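PDB 2Q1S: putative nucleotide sugar epimerase/ dehydratase from Bordetella bronchiseptica, which binds NAD(H) in a Rossmann fold and probably acts as a nucleotide-sugar epimerase or dehydratase in the biosynthesis of lipopolysaccharide O-antigen. Local coordinates for residues A[170-175]-A[184-189]; A[206-211]-A[268-273]; A[240-245]-A[298-303]. One frame throughout, in Å; residues are numbered along the deposited sequence.

Interaction 1. Residues A[170-175]-A[184-189]. With NAI (1,4-dihydronicotinamide adenine dinucleotide), chain B.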
loop_
_atom_site.group_PDB
_atom_site.type_symbol
_atom_site.label_atom_id
_atom_site.label_comp_id
_atom_site.label_asym_id
_atom_site.label_seq_id
_atom_site.Cartn_x
_atom_site.Cartn_y
_atom_site.Cartn_z
ATOM N N ASP A 170 -14.264 -7.829 0.205
ATOM C CA ASP A 170 -12.970 -7.343 -0.259
ATOM C C ASP A 170 -13.063 -5.932 -0.781
ATOM O O ASP A 170 -12.352 -5.539 -1.725
ATOM C CB ASP A 170 -12.353 -8.314 -1.281
ATOM C CG ASP A 170 -11.747 -9.543 -0.619
ATOM O OD1 ASP A 170 -11.631 -9.579 0.621
ATOM O OD2 ASP A 170 -11.433 -10.498 -1.339
ATOM N N ILE A 171 -13.942 -5.170 -0.138
ATOM C CA ILE A 171 -14.078 -3.739 -0.361
ATOM C C ILE A 171 -13.507 -3.013 0.863
ATOM O O ILE A 171 -13.769 -3.404 2.017
ATOM C CB ILE A 171 -15.575 -3.398 -0.587
ATOM C CG1 ILE A 171 -16.139 -4.228 -1.751
ATOM C CG2 ILE A 171 -15.778 -1.906 -0.799
ATOM C CD1 ILE A 171 -15.516 -3.937 -3.107
ATOM N N VAL A 172 -12.704 -1.970 0.619
ATOM C CA VAL A 172 -12.055 -1.201 1.688
ATOM C C VAL A 172 -12.241 0.299 1.450
ATOM O O VAL A 172 -12.287 0.743 0.289
ATOM C CB VAL A 172 -10.531 -1.465 1.719
ATOM C CG1 VAL A 172 -9.888 -0.745 2.911
ATOM C CG2 VAL A 172 -10.232 -2.955 1.747
ATOM N N SER A 173 -12.314 1.080 2.531
ATOM C CA SER A 173 -12.389 2.557 2.446
ATOM C C SER A 173 -11.011 3.203 2.625
ATOM O O SER A 173 -10.179 2.713 3.409
ATOM C CB SER A 173 -13.322 3.115 3.521
ATOM O OG SER A 173 -13.389 4.539 3.477
ATOM N N LEU A 174 -10.769 4.305 1.910
ATOM C CA LEU A 174 -9.526 5.068 2.099
ATOM C C LEU A 174 -9.526 5.758 3.463
ATOM O O LEU A 174 -8.467 6.140 3.999
ATOM C CB LEU A 174 -9.344 6.117 0.985
ATOM C CG LEU A 174 -9.230 5.593 -0.440
ATOM C CD1 LEU A 174 -9.323 6.729 -1.455
ATOM C CD2 LEU A 174 -7.951 4.848 -0.604
ATOM N N HIS A 175 -10.726 5.896 4.035
ATOM C CA HIS A 175 -10.901 6.560 5.318
ATOM C C HIS A 175 -10.950 5.601 6.496
ATOM O O HIS A 175 -11.126 4.381 6.333
ATOM C CB HIS A 175 -12.164 7.419 5.281
ATOM C CG HIS A 175 -12.135 8.437 4.187
ATOM N ND1 HIS A 175 -11.500 9.655 4.326
ATOM C CD2 HIS A 175 -12.589 8.390 2.913
ATOM C CE1 HIS A 175 -11.595 10.331 3.192
ATOM N NE2 HIS A 175 -12.257 9.588 2.319
ATOM N N SER A 184 -0.711 -0.715 6.284
ATOM C CA SER A 184 0.172 -1.845 5.908
ATOM C C SER A 184 -0.561 -3.179 5.908
ATOM O O SER A 184 -0.351 -4.020 5.010
ATOM C CB SER A 184 1.304 -1.939 6.902
ATOM O OG SER A 184 2.267 -0.922 6.660
ATOM N N LYS A 185 -1.439 -3.400 6.897
ATOM C CA LYS A 185 -2.160 -4.678 6.933
ATOM C C LYS A 185 -3.056 -4.825 5.705
ATOM O O LYS A 185 -3.104 -5.867 5.068
ATOM C CB LYS A 185 -3.003 -4.834 8.235
ATOM C CG LYS A 185 -2.179 -4.873 9.520
ATOM C CD LYS A 185 -0.980 -5.780 9.455
ATOM C CE LYS A 185 -1.345 -7.236 9.214
ATOM N NZ LYS A 185 -0.117 -8.145 9.256
ATOM N N ILE A 186 -3.710 -3.749 5.311
ATOM C CA ILE A 186 -4.593 -3.756 4.127
ATOM C C ILE A 186 -3.731 -3.941 2.859
ATOM O O ILE A 186 -4.096 -4.688 1.933
ATOM C CB ILE A 186 -5.404 -2.438 4.063
ATOM C CG1 ILE A 186 -6.477 -2.449 5.151
ATOM C CG2 ILE A 186 -5.890 -2.126 2.630
ATOM C CD1 ILE A 186 -7.182 -1.072 5.301
ATOM N N PHE A 187 -2.588 -3.258 2.820
ATOM C CA PHE A 187 -1.745 -3.344 1.636
ATOM C C PHE A 187 -1.315 -4.800 1.408
ATOM O O PHE A 187 -1.228 -5.264 0.265
ATOM C CB PHE A 187 -0.499 -2.462 1.763
ATOM C CG PHE A 187 -0.785 -0.949 1.808
ATOM C CD1 PHE A 187 -2.051 -0.426 1.530
ATOM C CD2 PHE A 187 0.256 -0.060 2.091
ATOM C CE1 PHE A 187 -2.273 0.960 1.559
ATOM C CE2 PHE A 187 0.002 1.344 2.128
ATOM C CZ PHE A 187 -1.238 1.799 1.850
ATOM N N GLY A 188 -1.062 -5.529 2.507
ATOM C CA GLY A 188 -0.674 -6.932 2.380
ATOM C C GLY A 188 -1.849 -7.770 1.831
ATOM O O GLY A 188 -1.619 -8.786 1.147
ATOM N N GLU A 189 -3.097 -7.362 2.091
ATOM C CA GLU A 189 -4.242 -8.005 1.408
ATOM C C GLU A 189 -4.249 -7.740 -0.093
ATOM O O GLU A 189 -4.430 -8.674 -0.892
ATOM C CB GLU A 189 -5.574 -7.645 2.024
ATOM C CG GLU A 189 -5.786 -8.180 3.483
ATOM C CD GLU A 189 -7.249 -8.380 3.817
ATOM O OE1 GLU A 189 -8.025 -8.841 2.963
ATOM O OE2 GLU A 189 -7.584 -8.033 4.980
HETATM P PA NAI B . 4.261 -9.789 17.365
HETATM O O1A NAI B . 4.844 -8.422 17.306
HETATM O O2A NAI B . 4.463 -10.634 18.644
HETATM O O5B NAI B . 4.678 -10.644 16.149
HETATM C C5B NAI B . 5.240 -10.129 14.937
HETATM C C4B NAI B . 6.619 -10.715 14.688
HETATM O O4B NAI B . 7.150 -10.142 13.499
HETATM C C3B NAI B . 7.594 -10.371 15.845
HETATM O O3B NAI B . 8.235 -11.570 16.313
HETATM C C2B NAI B . 8.624 -9.481 15.164
HETATM O O2B NAI B . 9.996 -9.543 15.663
HETATM C C1B NAI B . 8.568 -9.982 13.719
HETATM N N9A NAI B . 9.117 -9.068 12.733
HETATM C C8A NAI B . 8.997 -7.705 12.709
HETATM N N7A NAI B . 9.603 -7.234 11.618
HETATM C C5A NAI B . 10.119 -8.269 10.897
HETATM C C6A NAI B . 10.880 -8.455 9.654
HETATM N N6A NAI B . 11.256 -7.437 8.871
HETATM N N1A NAI B . 11.226 -9.719 9.255
HETATM C C2A NAI B . 10.859 -10.768 10.041
HETATM N N3A NAI B . 10.159 -10.710 11.186
HETATM C C4A NAI B . 9.751 -9.483 11.668
HETATM O O3 NAI B . 2.694 -9.537 17.168
HETATM P PN NAI B . 1.490 -10.614 16.988
HETATM O O1N NAI B . 0.338 -10.168 17.739
HETATM O O2N NAI B . 2.118 -11.975 17.147
HETATM O O5D NAI B . 1.193 -10.461 15.384
HETATM C C5D NAI B . 1.310 -11.568 14.474
HETATM C C4D NAI B . 0.525 -11.200 13.213
HETATM O O4D NAI B . -0.841 -11.110 13.538
HETATM C C3D NAI B . 0.872 -9.808 12.683
HETATM O O3D NAI B . 0.921 -9.899 11.253
HETATM C C2D NAI B . -0.253 -8.942 13.160
HETATM O O2D NAI B . -0.438 -7.788 12.296
HETATM C C1D NAI B . -1.428 -9.875 13.078
HETATM N N1N NAI B . -2.526 -9.512 13.936
HETATM C C2N NAI B . -2.482 -9.665 15.300
HETATM C C3N NAI B . -3.573 -9.329 16.096
HETATM C C7N NAI B . -3.537 -9.476 17.614
HETATM O O7N NAI B . -4.537 -9.181 18.246
HETATM N N7N NAI B . -2.393 -9.960 18.161
HETATM C C4N NAI B . -4.778 -8.874 15.496
HETATM C C5N NAI B . -4.802 -8.765 14.076
HETATM C C6N NAI B . -3.679 -9.123 13.332
#
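V172 and I186 meet through one methyl each: in the V172 conformer described here, CG1 of V172 lies 3.6 Å from CD1 of I186, the two side chains sliding past one another in opposite directions. CG1, anti to the backbone N (chi1 -175°), is the methyl turned to the helix in this conformer; the valine also takes a second one. I186 reaches out with an extended end, chi2 171°, which carries CD1 out from helix 180-199 to the short strand 171-173. At the other end of the contact two carboxylates approach, D170 OD1 standing 4.4 Å from E189 OE1. R205 and R207 both bridge this acidic pair, and their charge probably offsets the repulsion; OD2 of D170 is hydrogen-bonded to H175 of the second subunit. Helix 180-199 is the one that carries Y181 and K185, the Tyr-x-x-x-Lys pair of short-chain dehydrogenases/reductases, and strand 171-173 pairs antiparallel with a strand of the second subunit. On the cofactor side of the helix K185 bends at chi2 and chi3, which brings NZ up to the nicotinamide ribose, where it donates to O3D of NAI (2.9 Å) and to O2D of NAI (3.1 Å). The backbone O of S149 is a further acceptor for the same NZ.

Interaction 2. Residues A[206-211]-A[268-273]. With NAI (1,4-dihydronicotinamide adenine dinucleotide), chain B.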
loop_
_atom_site.group_PDB
_atom_site.type_symbol
_atom_site.label_atom_id
_atom_site.label_comp_id
_atom_site.label_asym_id
_atom_site.label_seq_id
_atom_site.Cartn_x
_atom_site.Cartn_y
_atom_site.Cartn_z
ATOM N N ALA A 206 -6.005 -14.383 6.480
ATOM C CA ALA A 206 -6.705 -14.754 7.725
ATOM C C ALA A 206 -6.875 -13.487 8.539
ATOM O O ALA A 206 -5.910 -12.948 8.994
ATOM C CB ALA A 206 -5.862 -15.796 8.520
ATOM N N ARG A 207 -8.116 -12.998 8.679
ATOM C CA ARG A 207 -8.394 -11.756 9.409
ATOM C C ARG A 207 -8.757 -12.094 10.855
ATOM O O ARG A 207 -9.656 -12.873 11.107
ATOM C CB ARG A 207 -9.602 -11.056 8.766
ATOM C CG ARG A 207 -9.277 -10.431 7.416
ATOM C CD ARG A 207 -10.533 -9.777 6.825
ATOM N NE ARG A 207 -10.225 -9.232 5.507
ATOM C CZ ARG A 207 -11.146 -9.048 4.534
ATOM N NH1 ARG A 207 -12.433 -9.320 4.738
ATOM N NH2 ARG A 207 -10.762 -8.560 3.343
ATOM N N PHE A 208 -8.031 -11.497 11.780
ATOM C CA PHE A 208 -8.419 -11.710 13.166
ATOM C C PHE A 208 -8.189 -10.448 13.983
ATOM O O PHE A 208 -7.702 -9.450 13.471
ATOM C CB PHE A 208 -7.790 -12.998 13.739
ATOM C CG PHE A 208 -6.295 -13.119 13.519
ATOM C CD1 PHE A 208 -5.436 -12.552 14.405
ATOM C CD2 PHE A 208 -5.782 -13.893 12.473
ATOM C CE1 PHE A 208 -4.057 -12.657 14.263
ATOM C CE2 PHE A 208 -4.389 -14.034 12.308
ATOM C CZ PHE A 208 -3.508 -13.404 13.240
ATOM N N GLN A 209 -8.642 -10.446 15.227
ATOM C CA GLN A 209 -8.314 -9.294 16.061
ATOM C C GLN A 209 -8.495 -9.655 17.515
ATOM O O GLN A 209 -9.195 -10.594 17.837
ATOM C CB GLN A 209 -9.130 -8.043 15.673
ATOM C CG GLN A 209 -10.631 -8.181 15.792
ATOM N N ASN A 210 -7.841 -8.898 18.386
ATOM C CA ASN A 210 -7.992 -9.087 19.819
ATOM C C ASN A 210 -7.614 -10.485 20.303
ATOM O O ASN A 210 -8.300 -11.093 21.151
ATOM C CB ASN A 210 -9.394 -8.653 20.229
ATOM C CG ASN A 210 -9.594 -7.168 19.995
ATOM O OD1 ASN A 210 -8.813 -6.346 20.498
ATOM N ND2 ASN A 210 -10.609 -6.828 19.266
ATOM N N VAL A 211 -6.507 -10.974 19.748
ATOM C CA VAL A 211 -5.866 -12.210 20.237
ATOM C C VAL A 211 -5.266 -11.985 21.629
ATOM O O VAL A 211 -4.752 -10.904 21.946
ATOM C CB VAL A 211 -4.766 -12.699 19.273
ATOM C CG1 VAL A 211 -4.373 -14.136 19.634
ATOM C CG2 VAL A 211 -5.221 -12.614 17.814
ATOM N N ASN A 268 -4.796 -22.678 15.455
ATOM C CA ASN A 268 -5.552 -23.673 14.724
ATOM C C ASN A 268 -6.291 -23.103 13.503
ATOM O O ASN A 268 -6.413 -23.783 12.487
ATOM C CB ASN A 268 -6.503 -24.435 15.654
ATOM C CG ASN A 268 -5.760 -25.404 16.544
ATOM O OD1 ASN A 268 -4.817 -26.061 16.092
ATOM N ND2 ASN A 268 -6.178 -25.510 17.807
ATOM N N GLY A 269 -6.795 -21.880 13.629
ATOM C CA GLY A 269 -7.433 -21.165 12.497
ATOM C C GLY A 269 -6.465 -20.955 11.343
ATOM O O GLY A 269 -6.813 -21.227 10.189
ATOM N N LEU A 270 -5.235 -20.534 11.669
ATOM C CA LEU A 270 -4.208 -20.338 10.657
ATOM C C LEU A 270 -3.859 -21.670 9.986
ATOM O O LEU A 270 -3.730 -21.743 8.761
ATOM C CB LEU A 270 -2.941 -19.767 11.306
ATOM C CG LEU A 270 -3.009 -18.289 11.739
ATOM C CD1 LEU A 270 -1.871 -17.992 12.637
ATOM C CD2 LEU A 270 -2.972 -17.337 10.505
ATOM N N ILE A 271 -3.757 -22.737 10.787
ATOM C CA ILE A 271 -3.508 -24.055 10.216
ATOM C C ILE A 271 -4.657 -24.533 9.305
ATOM O O ILE A 271 -4.434 -25.131 8.215
ATOM C CB ILE A 271 -3.182 -25.062 11.339
ATOM C CG1 ILE A 271 -1.813 -24.696 11.954
ATOM C CG2 ILE A 271 -3.224 -26.514 10.798
ATOM C CD1 ILE A 271 -1.542 -25.346 13.284
ATOM N N ALA A 272 -5.897 -24.264 9.697
ATOM C CA ALA A 272 -7.046 -24.609 8.837
ATOM C C ALA A 272 -7.037 -23.830 7.516
ATOM O O ALA A 272 -7.391 -24.357 6.466
ATOM C CB ALA A 272 -8.362 -24.412 9.583
ATOM N N CYS A 273 -6.632 -22.569 7.583
ATOM C CA CYS A 273 -6.467 -21.772 6.366
ATOM C C CYS A 273 -5.416 -22.418 5.465
ATOM O O CYS A 273 -5.614 -22.502 4.263
ATOM C CB CYS A 273 -6.042 -20.344 6.721
ATOM S SG CYS A 273 -7.428 -19.322 7.348
HETATM P PA NAI B . 4.261 -9.789 17.365
HETATM O O1A NAI B . 4.844 -8.422 17.306
HETATM O O2A NAI B . 4.463 -10.634 18.644
HETATM O O5B NAI B . 4.678 -10.644 16.149
HETATM C C5B NAI B . 5.240 -10.129 14.937
HETATM C C4B NAI B . 6.619 -10.715 14.688
HETATM O O4B NAI B . 7.150 -10.142 13.499
HETATM C C3B NAI B . 7.594 -10.371 15.845
HETATM O O3B NAI B . 8.235 -11.570 16.313
HETATM C C2B NAI B . 8.624 -9.481 15.164
HETATM O O2B NAI B . 9.996 -9.543 15.663
HETATM C C1B NAI B . 8.568 -9.982 13.719
HETATM N N9A NAI B . 9.117 -9.068 12.733
HETATM C C8A NAI B . 8.997 -7.705 12.709
HETATM N N7A NAI B . 9.603 -7.234 11.618
HETATM C C5A NAI B . 10.119 -8.269 10.897
HETATM C C6A NAI B . 10.880 -8.455 9.654
HETATM N N6A NAI B . 11.256 -7.437 8.871
HETATM N N1A NAI B . 11.226 -9.719 9.255
HETATM C C2A NAI B . 10.859 -10.768 10.041
HETATM N N3A NAI B . 10.159 -10.710 11.186
HETATM C C4A NAI B . 9.751 -9.483 11.668
HETATM O O3 NAI B . 2.694 -9.537 17.168
HETATM P PN NAI B . 1.490 -10.614 16.988
HETATM O O1N NAI B . 0.338 -10.168 17.739
HETATM O O2N NAI B . 2.118 -11.975 17.147
HETATM O O5D NAI B . 1.193 -10.461 15.384
HETATM C C5D NAI B . 1.310 -11.568 14.474
HETATM C C4D NAI B . 0.525 -11.200 13.213
HETATM O O4D NAI B . -0.841 -11.110 13.538
HETATM C C3D NAI B . 0.872 -9.808 12.683
HETATM O O3D NAI B . 0.921 -9.899 11.253
HETATM C C2D NAI B . -0.253 -8.942 13.160
HETATM O O2D NAI B . -0.438 -7.788 12.296
HETATM C C1D NAI B . -1.428 -9.875 13.078
HETATM N N1N NAI B . -2.526 -9.512 13.936
HETATM C C2N NAI B . -2.482 -9.665 15.300
HETATM C C3N NAI B . -3.573 -9.329 16.096
HETATM C C7N NAI B . -3.537 -9.476 17.614
HETATM O O7N NAI B . -4.537 -9.181 18.246
HETATM N N7N NAI B . -2.393 -9.960 18.161
HETATM C C4N NAI B . -4.778 -8.874 15.496
HETATM C C5N NAI B . -4.802 -8.765 14.076
HETATM C C6N NAI B . -3.679 -9.123 13.332
#
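Apolar contacts alone join strand 206-208 to helix 268-273, and L270 makes most of them. Its CD2 packs 3.8 Å from CB of A206 and 4.0 Å from CE2 of F208, the L270 and F208 side chains crossing at about a right angle. CB of A206 also lies 4.0 Å from SG of C273. The strand and helix axes pass 9.7 Å apart and run nearly antiparallel, at 160°, as expected for a helix laid on the parallel sheet of a Rossmann fold. V44 of helix 43-54 and V147 of strand 145-151 also touch L270. Contacts with the cofactor belong to the C-terminal part of 206-211. The F208 ring, with chi1 at 50° placing CG between the backbone N and the carbonyl carbon, reaches the dihydronicotinamide: CE1 of F208 is 3.5 Å from N1N of NAI, while CZ of F208 approaches the ribose O4D of NAI, also at 3.5 Å. Within 206-211 the hydrogen bond to NAI comes from the backbone, V211 N donating to the carboxamide O7N of NAI at 3.1 Å with an N-H...O angle of 148°. V211 CG2 rests against that same carboxamide, 3.6 Å from C7N of NAI.

Interaction 3. Residues A[240-245]-A[298-303]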
loop_
_atom_site.group_PDB
_atom_site.type_symbol
_atom_site.label_atom_id
_atom_site.label_comp_id
_atom_site.label_asym_id
_atom_site.label_seq_id
_atom_site.Cartn_x
_atom_site.Cartn_y
_atom_site.Cartn_z
ATOM N N TYR A 240 -0.985 -8.446 34.158
ATOM C CA TYR A 240 0.223 -8.046 34.877
ATOM C C TYR A 240 -0.126 -7.207 36.114
ATOM O O TYR A 240 0.310 -7.533 37.235
ATOM C CB TYR A 240 1.198 -7.285 33.960
ATOM C CG TYR A 240 2.420 -6.793 34.701
ATOM C CD1 TYR A 240 3.479 -7.657 35.001
ATOM C CD2 TYR A 240 2.495 -5.470 35.153
ATOM C CE1 TYR A 240 4.589 -7.208 35.726
ATOM C CE2 TYR A 240 3.601 -5.008 35.839
ATOM C CZ TYR A 240 4.639 -5.880 36.137
ATOM O OH TYR A 240 5.730 -5.414 36.839
ATOM N N LYS A 241 -0.926 -6.152 35.916
ATOM C CA LYS A 241 -1.256 -5.212 37.000
ATOM C C LYS A 241 -2.070 -5.900 38.100
ATOM O O LYS A 241 -1.871 -5.627 39.296
ATOM C CB LYS A 241 -1.978 -3.974 36.456
ATOM C CG LYS A 241 -1.052 -3.030 35.690
ATOM C CD LYS A 241 -1.774 -1.877 35.018
ATOM C CE LYS A 241 -0.781 -0.717 34.807
ATOM N NZ LYS A 241 -1.310 0.340 33.905
ATOM N N ALA A 242 -2.980 -6.788 37.698
ATOM C CA ALA A 242 -3.784 -7.570 38.649
ATOM C C ALA A 242 -2.916 -8.489 39.506
ATOM O O ALA A 242 -3.088 -8.553 40.736
ATOM C CB ALA A 242 -4.829 -8.368 37.922
ATOM N N LEU A 243 -1.977 -9.178 38.863
ATOM C CA LEU A 243 -0.985 -10.007 39.563
ATOM C C LEU A 243 -0.095 -9.225 40.535
ATOM O O LEU A 243 0.444 -9.804 41.467
ATOM C CB LEU A 243 -0.122 -10.786 38.555
ATOM C CG LEU A 243 -0.754 -11.997 37.848
ATOM C CD1 LEU A 243 0.283 -12.626 36.943
ATOM C CD2 LEU A 243 -1.237 -13.024 38.878
ATOM N N LYS A 244 0.056 -7.923 40.298
ATOM C CA LYS A 244 0.851 -7.049 41.142
ATOM C C LYS A 244 -0.034 -6.351 42.184
ATOM O O LYS A 244 0.444 -5.504 42.949
ATOM C CB LYS A 244 1.604 -5.983 40.328
ATOM C CG LYS A 244 2.604 -6.487 39.286
ATOM C CD LYS A 244 3.705 -7.372 39.843
ATOM C CE LYS A 244 4.747 -6.594 40.650
ATOM N NZ LYS A 244 5.910 -7.459 40.942
ATOM N N GLY A 245 -1.333 -6.673 42.148
ATOM C CA GLY A 245 -2.275 -6.131 43.123
ATOM C C GLY A 245 -2.629 -4.674 42.877
ATOM O O GLY A 245 -3.015 -3.955 43.806
ATOM N N THR A 298 -13.095 -7.431 35.345
ATOM C CA THR A 298 -13.790 -8.115 36.431
ATOM C C THR A 298 -13.274 -9.553 36.568
ATOM O O THR A 298 -12.878 -9.968 37.660
ATOM C CB THR A 298 -15.330 -8.067 36.227
ATOM O OG1 THR A 298 -15.781 -6.712 36.409
ATOM C CG2 THR A 298 -16.017 -8.981 37.219
ATOM N N LYS A 299 -13.235 -10.265 35.432
ATOM C CA LYS A 299 -12.799 -11.669 35.354
ATOM C C LYS A 299 -11.339 -11.848 35.777
ATOM O O LYS A 299 -11.017 -12.732 36.560
ATOM C CB LYS A 299 -12.979 -12.199 33.929
ATOM C CG LYS A 299 -14.427 -12.507 33.550
ATOM C CD LYS A 299 -14.615 -12.411 32.040
ATOM C CE LYS A 299 -15.868 -13.123 31.550
ATOM N NZ LYS A 299 -17.145 -12.700 32.156
ATOM N N ILE A 300 -10.461 -11.007 35.245
ATOM C CA ILE A 300 -9.052 -11.035 35.611
ATOM C C ILE A 300 -8.854 -10.783 37.116
ATOM O O ILE A 300 -8.077 -11.481 37.782
ATOM C CB ILE A 300 -8.240 -10.027 34.757
ATOM C CG1 ILE A 300 -8.189 -10.489 33.302
ATOM C CG2 ILE A 300 -6.808 -9.881 35.310
ATOM C CD1 ILE A 300 -7.656 -9.425 32.338
ATOM N N ASN A 301 -9.562 -9.797 37.658
ATOM C CA ASN A 301 -9.494 -9.536 39.094
ATOM C C ASN A 301 -9.955 -10.755 39.899
ATOM O O ASN A 301 -9.283 -11.177 40.843
ATOM C CB ASN A 301 -10.282 -8.271 39.456
ATOM C CG ASN A 301 -9.507 -6.976 39.160
ATOM O OD1 ASN A 301 -8.296 -6.990 38.896
ATOM N ND2 ASN A 301 -10.208 -5.851 39.221
ATOM N N GLU A 302 -11.071 -11.360 39.486
ATOM C CA GLU A 302 -11.621 -12.496 40.229
ATOM C C GLU A 302 -10.690 -13.725 40.180
ATOM O O GLU A 302 -10.520 -14.405 41.190
ATOM C CB GLU A 302 -13.061 -12.802 39.786
ATOM C CG GLU A 302 -13.220 -13.902 38.728
ATOM C CD GLU A 302 -13.367 -15.294 39.349
ATOM O OE1 GLU A 302 -13.664 -15.391 40.557
ATOM O OE2 GLU A 302 -13.176 -16.290 38.614
ATOM N N ILE A 303 -10.069 -13.978 39.026
ATOM C CA ILE A 303 -9.143 -15.108 38.871
ATOM C C ILE A 303 -7.825 -14.879 39.636
ATOM O O ILE A 303 -7.256 -15.824 40.222
ATOM C CB ILE A 303 -8.831 -15.412 37.369
ATOM C CG1 ILE A 303 -10.101 -15.771 36.580
ATOM C CG2 ILE A 303 -7.815 -16.550 37.231
ATOM C CD1 ILE A 303 -9.942 -15.742 35.043
#
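This is a small, buried helix-to-helix packing contact, away from the cofactor, between the C-terminal end of helix 234-243 and the later part of helix 293-304. A242 is the residue on which it turns. Its CB points at the other helix and touches two successive residues there, and its CA is 6.1 Å from the CA of N301, a close approach that the single methyl of alanine permits.

The first partner is I300, whose branch methyl CG2 comes within 3.6 Å of CB of A242. With chi1 at -68°, I300 has CG2 anti to its own backbone N and the longer CG1 arm anti to the carbonyl carbon, which leaves CG2 as the branch that meets A242. F238 and I239, a turn earlier on helix 234-243, also pack on I300, so this isoleucine packs along about one turn of the neighbouring helix, while L248 packs on N301 and T304 on A242. The second partner is N301, which brings its amide oxygen alongside the same methyl, OD1 lying 3.9 Å from CB of A242. That contact is plain packing; the polar need of OD1 is met elsewhere, by ND2 of N306.

Just beyond A242 the first helix ends. G245 N donates to A242 O at 2.9 Å, and G245 takes a positive phi of 75°. The P249 side chain, at a UDP site seen in this protein but where no UDP is bound to this chain, is about 9 Å from that of N301. The chain thus leaves helix 234-243, beside its packing partner, through a Schellman motif.

Overall arrangement
Interactions 1 and 2 belong to one cofactor-binding region, while interaction 3 stands apart. The centres of the first two are 18 Å apart, and they touch directly: NH2 of R207 bridges to OE1 of E189 at 2.8 Å and to OD1 of D170 at 3.0 Å. Helix 180-199 leads straight into strand 203-212, and both hold NAI, one at the nicotinamide ribose, the other at the nicotinamide ring and its carboxamide. Interaction 3 lies on the opposite side of the chain's centre from interaction 1, with centres 36 Å apart. It comes nearer interaction 2, about 11 Å between closest atoms, and the segments of those two alternate along the chain.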